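Local atomic coordinates of agglutinin (PDB entry 4G9M), a protein that probably binds carbohydrate as a dimeric fungal lectin whose chain contains a ricin-type beta-trefoil domain. Residues S4-L12 / N44-T52; L21-A29 / Q61-V69. All coordinates share one frame; numbering follows the deposited sequence.

Interaction 1 (S4-L12 / N44-T52); sequences SLPAGTYTL and NQKWRLKWT
Leu49 reaches from strand 47-51 over the start of strand 8-12, and most of what it meets there belongs to Tyr10, Pro6 and Leu5. Its CB lies 3.7 Å from Gly8 O and also against Tyr10 CE1. CG stands anti to the backbone N (chi1 174°), which brings the branch toward Tyr10. At the tip, CD2 comes within 3.7 Å of Tyr10 CE1, approaching the ring obliquely; the same methyl touches Pro6 O and meets Leu5 CD2 at 3.9 Å, the two leucines crossing at about a right angle. The ring is held at its far end, where Tyr10 OH donates 2.7 Å to Pro6 O, in the carbonyl plane and on a lone pair.

Beneath these side chains the strands pair antiparallel, as neighbours in a four-stranded sheet of the ricin-type beta-trefoil-like region, with 58-62 and 137-141 outermost. Leu49 N to Gly8 O is short and almost straight, 2.8 Å at 174°, whereas the return bond from Gly8 N to Leu49 O is longer and bent. Tyr10 and Trp47 form the next hydrogen-bonded pair, with Thr9 opposite Arg48 at a non-hydrogen-bonded position between. Past Tyr10 the direct pairing gives way to a water, which accepts from Leu12 N and donates to Gln45 O. Leu12 CD1 packs on Trp47 CD1, their side chains roughly perpendicular, while Trp47 NE1 is bonded to Leu21 O. At the other end, Trp51 turns the rim of its ring to the backbone of Pro6 and Ala7, with CH2 3.2 Å from Leu5 O. Leu5 packs on Ala94 and Trp51 on Ala95 of the second subunit. The pairing is thus a backbone ladder with one face lined by Tyr10, Trp47 and Leu49, the tyrosine hydroxyl satisfying a carbonyl of the turn leading into the strand.

Interaction 2 (L21-A29 / Q61-V69); sequences LDLWRGEAA and QNVKSGTYV
Leu23 points its CD2 methyl into the bend at 62-67, where it lies 3.1 Å from Ser65 OG, a tight approach, and also touches Ser65 CB and the amide carbon of Asn62. Its CB meets Asn62 ND2 at 3.5 Å. Beside it, Gly26, at positive phi, brings its O up to Ser65 CB and Lys64 CG, and Ala28 packs its CB on Ser65 while its carbonyl O faces Thr67 CG2. In the trefoil-family region, this joins the ends of strands 20-23 and 58-62 and the turns after them.

The next shell fixes both turns. Gly26 N bonds Leu23 O, and Glu27 N bonds Trp24 O. Asn62 OD1 takes the N-H of Ser65 (3.1 Å, on a lone pair), an Asx motif, and, weakly, the N-H of Lys64; its ND2 goes to Asn44 O. Ser65 OG, placed between its backbone N and carbonyl carbon (chi1 67°), donates 2.7 Å to Thr67 OG1. That hydroxyl in turn donates to a water, which bonds Glu27 O and Ala29 O.

No direct hydrogen bond joins the segments, so the chemistry implies two turns, each held by its own bonds, meeting through van der Waals packing and one shared water.

Both contacts join parts of the trefoil-family region, with segments that alternate along the chain. Interaction 1 is sheet pairing: its backbones are bonded directly, its inner face is apolar, and one end reaches the dimer partner. Interaction 2 joins strand ends and the turns that follow them and touches no other subunit; its buried leucine and asparagine give way to the exposed Lys64 and Ala28. Strand 47-51 ties the two together, since Arg48 N bonds Gln61 O in the neighbouring strand and Trp47 packs on Asn62. Gln45 NE2 adds a second tie to Asp22 OD2, and Asn44 CB rests against Gly26 CA. Water bridges both pairs of segments, but only in interaction 1 does it supplement direct bonds.

Interaction 1 (S4-L12 / N44-T52)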
loop_
_atom_site.group_PDB
_atom_site.type_symbol
_atom_site.label_atom_id
_atom_site.label_comp_id
_atom_site.label_asym_id
_atom_site.label_seq_id
_atom_site.Cartn_x
_atom_site.Cartn_y
_atom_site.Cartn_z
ATOM N N SER B 4 -6.874 7.702 4.376
ATOM C CA SER B 4 -7.020 7.109 3.059
ATOM C C SER B 4 -6.145 7.824 2.044
ATOM O O SER B 4 -5.783 8.980 2.239
ATOM C CB SER B 4 -8.488 7.115 2.623
ATOM O OG SER B 4 -9.176 8.235 3.149
ATOM N N LEU B 5 -5.807 7.115 0.974
ATOM C CA LEU B 5 -5.073 7.688 -0.144
ATOM C C LEU B 5 -6.050 7.700 -1.312
ATOM O O LEU B 5 -6.187 6.700 -2.016
ATOM C CB LEU B 5 -3.862 6.804 -0.462
ATOM C CG LEU B 5 -2.832 7.332 -1.462
ATOM C CD1 LEU B 5 -2.033 8.481 -0.833
ATOM C CD2 LEU B 5 -1.882 6.217 -1.969
ATOM N N PRO B 6 -6.750 8.826 -1.528
ATOM C CA PRO B 6 -7.791 8.862 -2.559
ATOM C C PRO B 6 -7.205 9.043 -3.950
ATOM O O PRO B 6 -6.084 9.546 -4.105
ATOM C CB PRO B 6 -8.595 10.115 -2.191
ATOM C CG PRO B 6 -7.573 11.012 -1.543
ATOM C CD PRO B 6 -6.691 10.084 -0.757
ATOM N N ALA B 7 -7.971 8.664 -4.966
ATOM C CA ALA B 7 -7.615 9.062 -6.314
ATOM C C ALA B 7 -7.587 10.585 -6.300
ATOM O O ALA B 7 -8.443 11.226 -5.676
ATOM C CB ALA B 7 -8.657 8.557 -7.314
ATOM N N GLY B 8 -6.588 11.162 -6.961
ATOM C CA GLY B 8 -6.468 12.604 -7.056
ATOM C C GLY B 8 -5.097 12.952 -7.608
ATOM O O GLY B 8 -4.379 12.077 -8.094
ATOM N N THR B 9 -4.738 14.224 -7.530
ATOM C CA THR B 9 -3.462 14.692 -8.047
ATOM C C THR B 9 -2.470 14.820 -6.903
ATOM O O THR B 9 -2.813 15.377 -5.857
ATOM C CB THR B 9 -3.622 16.048 -8.729
ATOM O OG1 THR B 9 -4.556 15.925 -9.807
ATOM C CG2 THR B 9 -2.281 16.564 -9.250
ATOM N N TYR B 10 -1.245 14.330 -7.116
ATOM C CA TYR B 10 -0.221 14.341 -6.076
ATOM C C TYR B 10 1.104 14.963 -6.509
ATOM O O TYR B 10 1.482 14.892 -7.683
ATOM C CB TYR B 10 0.045 12.916 -5.597
ATOM C CG TYR B 10 -1.082 12.289 -4.804
ATOM C CD1 TYR B 10 -2.161 11.684 -5.441
ATOM C CD2 TYR B 10 -1.061 12.299 -3.421
ATOM C CE1 TYR B 10 -3.197 11.108 -4.702
ATOM C CE2 TYR B 10 -2.081 11.734 -2.679
ATOM C CZ TYR B 10 -3.138 11.140 -3.322
ATOM O OH TYR B 10 -4.117 10.576 -2.551
ATOM N N THR B 11 1.798 15.574 -5.550
ATOM C CA THR B 11 3.246 15.760 -5.646
ATOM C C THR B 11 3.865 14.550 -4.958
ATOM O O THR B 11 3.434 14.160 -3.869
ATOM C CB THR B 11 3.711 17.056 -4.950
ATOM O OG1 THR B 11 3.203 18.196 -5.657
ATOM C CG2 THR B 11 5.237 17.140 -4.912
ATOM N N LEU B 12 4.844 13.918 -5.607
ATOM C CA LEU B 12 5.465 12.723 -5.043
ATOM C C LEU B 12 6.904 13.034 -4.643
ATOM O O LEU B 12 7.788 13.168 -5.493
ATOM C CB LEU B 12 5.403 11.579 -6.058
ATOM C CG LEU B 12 3.986 11.256 -6.550
ATOM C CD1 LEU B 12 3.986 10.104 -7.546
ATOM C CD2 LEU B 12 3.052 10.945 -5.383
ATOM N N ASN B 44 4.336 19.559 -14.615
ATOM C CA ASN B 44 5.144 18.388 -14.960
ATOM C C ASN B 44 5.607 17.626 -13.719
ATOM O O ASN B 44 6.211 16.562 -13.828
ATOM C CB ASN B 44 6.359 18.768 -15.819
ATOM C CG ASN B 44 7.462 19.413 -15.016
ATOM O OD1 ASN B 44 7.250 20.425 -14.353
ATOM N ND2 ASN B 44 8.650 18.818 -15.055
ATOM N N GLN B 45 5.308 18.182 -12.543
ATOM C CA GLN B 45 5.656 17.569 -11.272
ATOM C C GLN B 45 4.400 17.146 -10.513
ATOM O O GLN B 45 4.464 16.842 -9.323
ATOM C CB GLN B 45 6.486 18.527 -10.422
ATOM C CG GLN B 45 7.907 18.737 -10.938
ATOM C CD GLN B 45 8.707 19.680 -10.056
ATOM O OE1 GLN B 45 8.151 20.358 -9.184
ATOM N NE2 GLN B 45 10.015 19.738 -10.283
ATOM N N LYS B 46 3.274 17.099 -11.220
ATOM C CA LYS B 46 2.013 16.663 -10.628
ATOM C C LYS B 46 1.549 15.394 -11.311
ATOM O O LYS B 46 1.644 15.278 -12.537
ATOM C CB LYS B 46 0.930 17.717 -10.819
ATOM C CG LYS B 46 0.834 18.741 -9.720
ATOM C CD LYS B 46 1.922 19.758 -9.803
ATOM C CE LYS B 46 1.357 21.135 -9.487
ATOM N NZ LYS B 46 2.246 21.901 -8.573
ATOM N N TRP B 47 0.992 14.471 -10.526
ATOM C CA TRP B 47 0.654 13.141 -11.024
ATOM C C TRP B 47 -0.737 12.683 -10.584
ATOM O O TRP B 47 -1.092 12.766 -9.397
ATOM C CB TRP B 47 1.691 12.128 -10.537
ATOM C CG TRP B 47 3.083 12.501 -10.909
ATOM C CD1 TRP B 47 3.948 13.288 -10.195
ATOM C CD2 TRP B 47 3.770 12.119 -12.094
ATOM N NE1 TRP B 47 5.137 13.409 -10.866
ATOM C CE2 TRP B 47 5.057 12.696 -12.035
ATOM C CE3 TRP B 47 3.428 11.333 -13.203
ATOM C CZ2 TRP B 47 5.995 12.516 -13.040
ATOM C CZ3 TRP B 47 4.368 11.160 -14.202
ATOM C CH2 TRP B 47 5.638 11.739 -14.107
ATOM N N ARG B 48 -1.523 12.200 -11.542
ATOM C CA ARG B 48 -2.866 11.723 -11.238
ATOM C C ARG B 48 -2.857 10.247 -10.858
ATOM O O ARG B 48 -2.415 9.390 -11.628
ATOM C CB ARG B 48 -3.805 11.964 -12.419
ATOM C CG ARG B 48 -3.854 13.413 -12.868
ATOM C CD ARG B 48 -5.162 13.719 -13.548
ATOM N NE ARG B 48 -5.296 15.152 -13.782
ATOM C CZ ARG B 48 -4.901 15.743 -14.897
ATOM N NH1 ARG B 48 -4.353 15.016 -15.864
ATOM N NH2 ARG B 48 -5.051 17.048 -15.047
ATOM N N LEU B 49 -3.344 9.961 -9.656
ATOM C CA LEU B 49 -3.442 8.601 -9.154
ATOM C C LEU B 49 -4.859 8.104 -9.429
ATOM O O LEU B 49 -5.822 8.732 -9.014
ATOM C CB LEU B 49 -3.148 8.572 -7.644
ATOM C CG LEU B 49 -3.341 7.240 -6.924
ATOM C CD1 LEU B 49 -2.247 6.261 -7.351
ATOM C CD2 LEU B 49 -3.321 7.429 -5.412
ATOM N N LYS B 50 -4.978 6.984 -10.133
ATOM C CA LYS B 50 -6.285 6.446 -10.488
ATOM C C LYS B 50 -6.252 4.925 -10.466
ATOM O O LYS B 50 -5.325 4.318 -11.009
ATOM C CB LYS B 50 -6.692 6.929 -11.877
ATOM C CG LYS B 50 -8.147 6.678 -12.224
ATOM C CD LYS B 50 -8.466 7.139 -13.624
ATOM C CE LYS B 50 -9.919 6.826 -13.962
ATOM N NZ LYS B 50 -10.219 7.102 -15.390
ATOM N N TRP B 51 -7.264 4.311 -9.858
ATOM C CA TRP B 51 -7.378 2.852 -9.852
ATOM C C TRP B 51 -7.876 2.343 -11.208
ATOM O O TRP B 51 -8.760 2.949 -11.808
ATOM C CB TRP B 51 -8.251 2.374 -8.673
ATOM C CG TRP B 51 -7.427 2.207 -7.434
ATOM C CD1 TRP B 51 -6.866 1.045 -6.965
ATOM C CD2 TRP B 51 -6.989 3.246 -6.552
ATOM N NE1 TRP B 51 -6.130 1.298 -5.828
ATOM C CE2 TRP B 51 -6.180 2.643 -5.561
ATOM C CE3 TRP B 51 -7.191 4.629 -6.505
ATOM C CZ2 TRP B 51 -5.589 3.374 -4.537
ATOM C CZ3 TRP B 51 -6.606 5.356 -5.480
ATOM C CH2 TRP B 51 -5.812 4.725 -4.508
ATOM N N THR B 52 -7.302 1.245 -11.704
ATOM C CA THR B 52 -7.595 0.808 -13.070
ATOM C C THR B 52 -8.854 -0.043 -13.164
ATOM O O THR B 52 -9.445 -0.174 -14.237
ATOM C CB THR B 52 -6.454 -0.029 -13.646
ATOM O OG1 THR B 52 -6.375 -1.246 -12.911
ATOM C CG2 THR B 52 -5.132 0.700 -13.519
HETATM O O HOH W 1 5.985 15.022 -8.044
#

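Interaction 2 (L21-A29 / Q61-V69)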
loop_
_atom_site.group_PDB
_atom_site.type_symbol
_atom_site.label_atom_id
_atom_site.label_comp_id
_atom_site.label_asym_id
_atom_site.label_seq_id
_atom_site.Cartn_x
_atom_site.Cartn_y
_atom_site.Cartn_z
ATOM N N LEU B 21 9.175 13.709 -8.024
ATOM C CA LEU B 21 9.037 13.018 -9.309
ATOM C C LEU B 21 8.652 14.026 -10.404
ATOM O O LEU B 21 7.677 14.787 -10.267
ATOM C CB LEU B 21 7.981 11.914 -9.186
ATOM C CG LEU B 21 8.013 10.837 -10.265
ATOM C CD1 LEU B 21 9.258 9.957 -10.126
ATOM C CD2 LEU B 21 6.716 10.016 -10.149
ATOM N N ASP B 22 9.439 14.024 -11.477
ATOM C CA ASP B 22 9.441 15.096 -12.473
ATOM C C ASP B 22 9.526 14.493 -13.869
ATOM O O ASP B 22 10.407 13.694 -14.145
ATOM C CB ASP B 22 10.656 16.002 -12.198
ATOM C CG ASP B 22 10.779 17.179 -13.165
ATOM O OD1 ASP B 22 11.077 16.960 -14.358
ATOM O OD2 ASP B 22 10.641 18.340 -12.718
ATOM N N LEU B 23 8.601 14.858 -14.749
ATOM C CA LEU B 23 8.683 14.447 -16.139
ATOM C C LEU B 23 9.454 15.494 -16.930
ATOM O O LEU B 23 9.081 16.660 -16.943
ATOM C CB LEU B 23 7.278 14.250 -16.727
ATOM C CG LEU B 23 7.219 13.822 -18.195
ATOM C CD1 LEU B 23 7.843 12.450 -18.406
ATOM C CD2 LEU B 23 5.782 13.810 -18.666
ATOM N N TRP B 24 10.537 15.059 -17.577
ATOM C CA TRP B 24 11.462 15.924 -18.319
ATOM C C TRP B 24 10.746 16.853 -19.302
ATOM O O TRP B 24 10.094 16.393 -20.242
ATOM C CB TRP B 24 12.479 15.025 -19.033
ATOM C CG TRP B 24 13.389 15.660 -20.040
ATOM C CD1 TRP B 24 13.129 15.865 -21.364
ATOM C CD2 TRP B 24 14.737 16.095 -19.825
ATOM N NE1 TRP B 24 14.218 16.431 -21.978
ATOM C CE2 TRP B 24 15.219 16.583 -21.056
ATOM C CE3 TRP B 24 15.576 16.135 -18.709
ATOM C CZ2 TRP B 24 16.502 17.107 -21.201
ATOM C CZ3 TRP B 24 16.849 16.653 -18.856
ATOM C CH2 TRP B 24 17.300 17.132 -20.094
ATOM N N ARG B 25 10.843 18.158 -19.041
ATOM C CA ARG B 25 10.213 19.207 -19.852
ATOM C C ARG B 25 8.684 19.089 -19.979
ATOM O O ARG B 25 8.062 19.811 -20.761
ATOM C CB ARG B 25 10.876 19.309 -21.236
ATOM C CG ARG B 25 12.331 19.775 -21.202
ATOM C CD ARG B 25 12.772 20.339 -22.549
ATOM N NE ARG B 25 12.851 19.328 -23.602
ATOM C CZ ARG B 25 13.989 18.819 -24.068
ATOM N NH1 ARG B 25 15.149 19.229 -23.572
ATOM N NH2 ARG B 25 13.970 17.902 -25.030
ATOM N N GLY B 26 8.085 18.195 -19.194
ATOM C CA GLY B 26 6.673 17.870 -19.320
ATOM C C GLY B 26 6.294 17.325 -20.688
ATOM O O GLY B 26 5.133 17.407 -21.104
ATOM N N GLU B 27 7.265 16.748 -21.379
ATOM C CA GLU B 27 7.075 16.315 -22.766
ATOM C C GLU B 27 6.270 15.033 -22.925
ATOM O O GLU B 27 6.423 14.076 -22.153
ATOM C CB GLU B 27 8.417 16.226 -23.492
ATOM C CG GLU B 27 9.022 17.602 -23.744
ATOM C CD GLU B 27 10.367 17.565 -24.440
ATOM O OE1 GLU B 27 10.970 16.474 -24.540
ATOM O OE2 GLU B 27 10.824 18.640 -24.887
ATOM N N ALA B 28 5.408 15.023 -23.938
ATOM C CA ALA B 28 4.482 13.922 -24.135
ATOM C C ALA B 28 5.098 12.837 -25.020
ATOM O O ALA B 28 4.497 11.785 -25.231
ATOM C CB ALA B 28 3.180 14.431 -24.738
ATOM N N ALA B 29 6.295 13.086 -25.538
ATOM C CA ALA B 29 6.956 12.083 -26.380
ATOM C C ALA B 29 7.152 10.762 -25.634
ATOM O O ALA B 29 7.549 10.752 -24.470
ATOM C CB ALA B 29 8.305 12.602 -26.872
ATOM N N GLN B 61 -0.563 9.359 -13.903
ATOM C CA GLN B 61 -0.560 10.124 -15.152
ATOM C C GLN B 61 -0.046 11.543 -14.948
ATOM O O GLN B 61 -0.494 12.251 -14.039
ATOM C CB GLN B 61 -1.972 10.153 -15.745
ATOM C CG GLN B 61 -2.064 10.870 -17.059
ATOM C CD GLN B 61 -3.493 10.961 -17.563
ATOM O OE1 GLN B 61 -4.441 10.979 -16.771
ATOM N NE2 GLN B 61 -3.658 11.014 -18.881
ATOM N N ASN B 62 0.891 11.974 -15.785
ATOM C CA ASN B 62 1.427 13.330 -15.650
ATOM C C ASN B 62 0.398 14.397 -16.010
ATOM O O ASN B 62 -0.276 14.299 -17.037
ATOM C CB ASN B 62 2.701 13.506 -16.482
ATOM C CG ASN B 62 3.443 14.787 -16.140
ATOM O OD1 ASN B 62 3.326 15.800 -16.842
ATOM N ND2 ASN B 62 4.210 14.749 -15.056
ATOM N N VAL B 63 0.265 15.417 -15.163
ATOM C CA VAL B 63 -0.735 16.451 -15.397
ATOM C C VAL B 63 -0.411 17.254 -16.667
ATOM O O VAL B 63 -1.300 17.590 -17.455
ATOM C CB VAL B 63 -0.890 17.378 -14.169
ATOM C CG1 VAL B 63 -1.616 18.655 -14.541
ATOM C CG2 VAL B 63 -1.633 16.651 -13.054
ATOM N N LYS B 64 0.869 17.530 -16.890
ATOM C CA LYS B 64 1.237 18.354 -18.042
ATOM C C LYS B 64 1.127 17.614 -19.381
ATOM O O LYS B 64 0.511 18.120 -20.325
ATOM C CB LYS B 64 2.633 18.933 -17.860
ATOM C CG LYS B 64 3.034 19.934 -18.933
ATOM C CD LYS B 64 3.846 21.069 -18.331
ATOM C CE LYS B 64 4.037 22.231 -19.302
ATOM N NZ LYS B 64 5.158 21.994 -20.258
ATOM N N SER B 65 1.702 16.419 -19.453
ATOM C CA SER B 65 1.802 15.671 -20.709
ATOM C C SER B 65 0.583 14.814 -21.068
ATOM O O SER B 65 0.314 14.583 -22.245
ATOM C CB SER B 65 3.034 14.767 -20.676
ATOM O OG SER B 65 2.882 13.743 -19.696
ATOM N N GLY B 66 -0.130 14.325 -20.060
ATOM C CA GLY B 66 -1.180 13.342 -20.281
ATOM C C GLY B 66 -0.653 11.924 -20.457
ATOM O O GLY B 66 -1.421 10.986 -20.671
ATOM N N THR B 67 0.664 11.755 -20.386
ATOM C CA THR B 67 1.239 10.419 -20.490
ATOM C C THR B 67 1.440 9.810 -19.109
ATOM O O THR B 67 1.309 10.492 -18.086
ATOM C CB THR B 67 2.549 10.405 -21.285
ATOM O OG1 THR B 67 3.499 11.303 -20.694
ATOM C CG2 THR B 67 2.300 10.814 -22.726
ATOM N N TYR B 68 1.762 8.525 -19.087
ATOM C CA TYR B 68 1.777 7.774 -17.849
ATOM C C TYR B 68 3.172 7.363 -17.427
ATOM O O TYR B 68 4.093 7.268 -18.250
ATOM C CB TYR B 68 0.937 6.511 -18.012
ATOM C CG TYR B 68 -0.525 6.770 -18.259
ATOM C CD1 TYR B 68 -0.995 7.043 -19.538
ATOM C CD2 TYR B 68 -1.445 6.776 -17.200
ATOM C CE1 TYR B 68 -2.346 7.282 -19.769
ATOM C CE2 TYR B 68 -2.801 7.022 -17.427
ATOM C CZ TYR B 68 -3.240 7.268 -18.706
ATOM O OH TYR B 68 -4.580 7.511 -18.935
ATOM N N VAL B 69 3.319 7.076 -16.139
ATOM C CA VAL B 69 4.534 6.415 -15.657
ATOM C C VAL B 69 4.642 5.068 -16.342
ATOM O O VAL B 69 3.758 4.220 -16.209
ATOM C CB VAL B 69 4.500 6.208 -14.136
ATOM C CG1 VAL B 69 5.572 5.188 -13.683
ATOM C CG2 VAL B 69 4.679 7.554 -13.441
HETATM O O HOH W 2 5.951 11.428 -21.920
#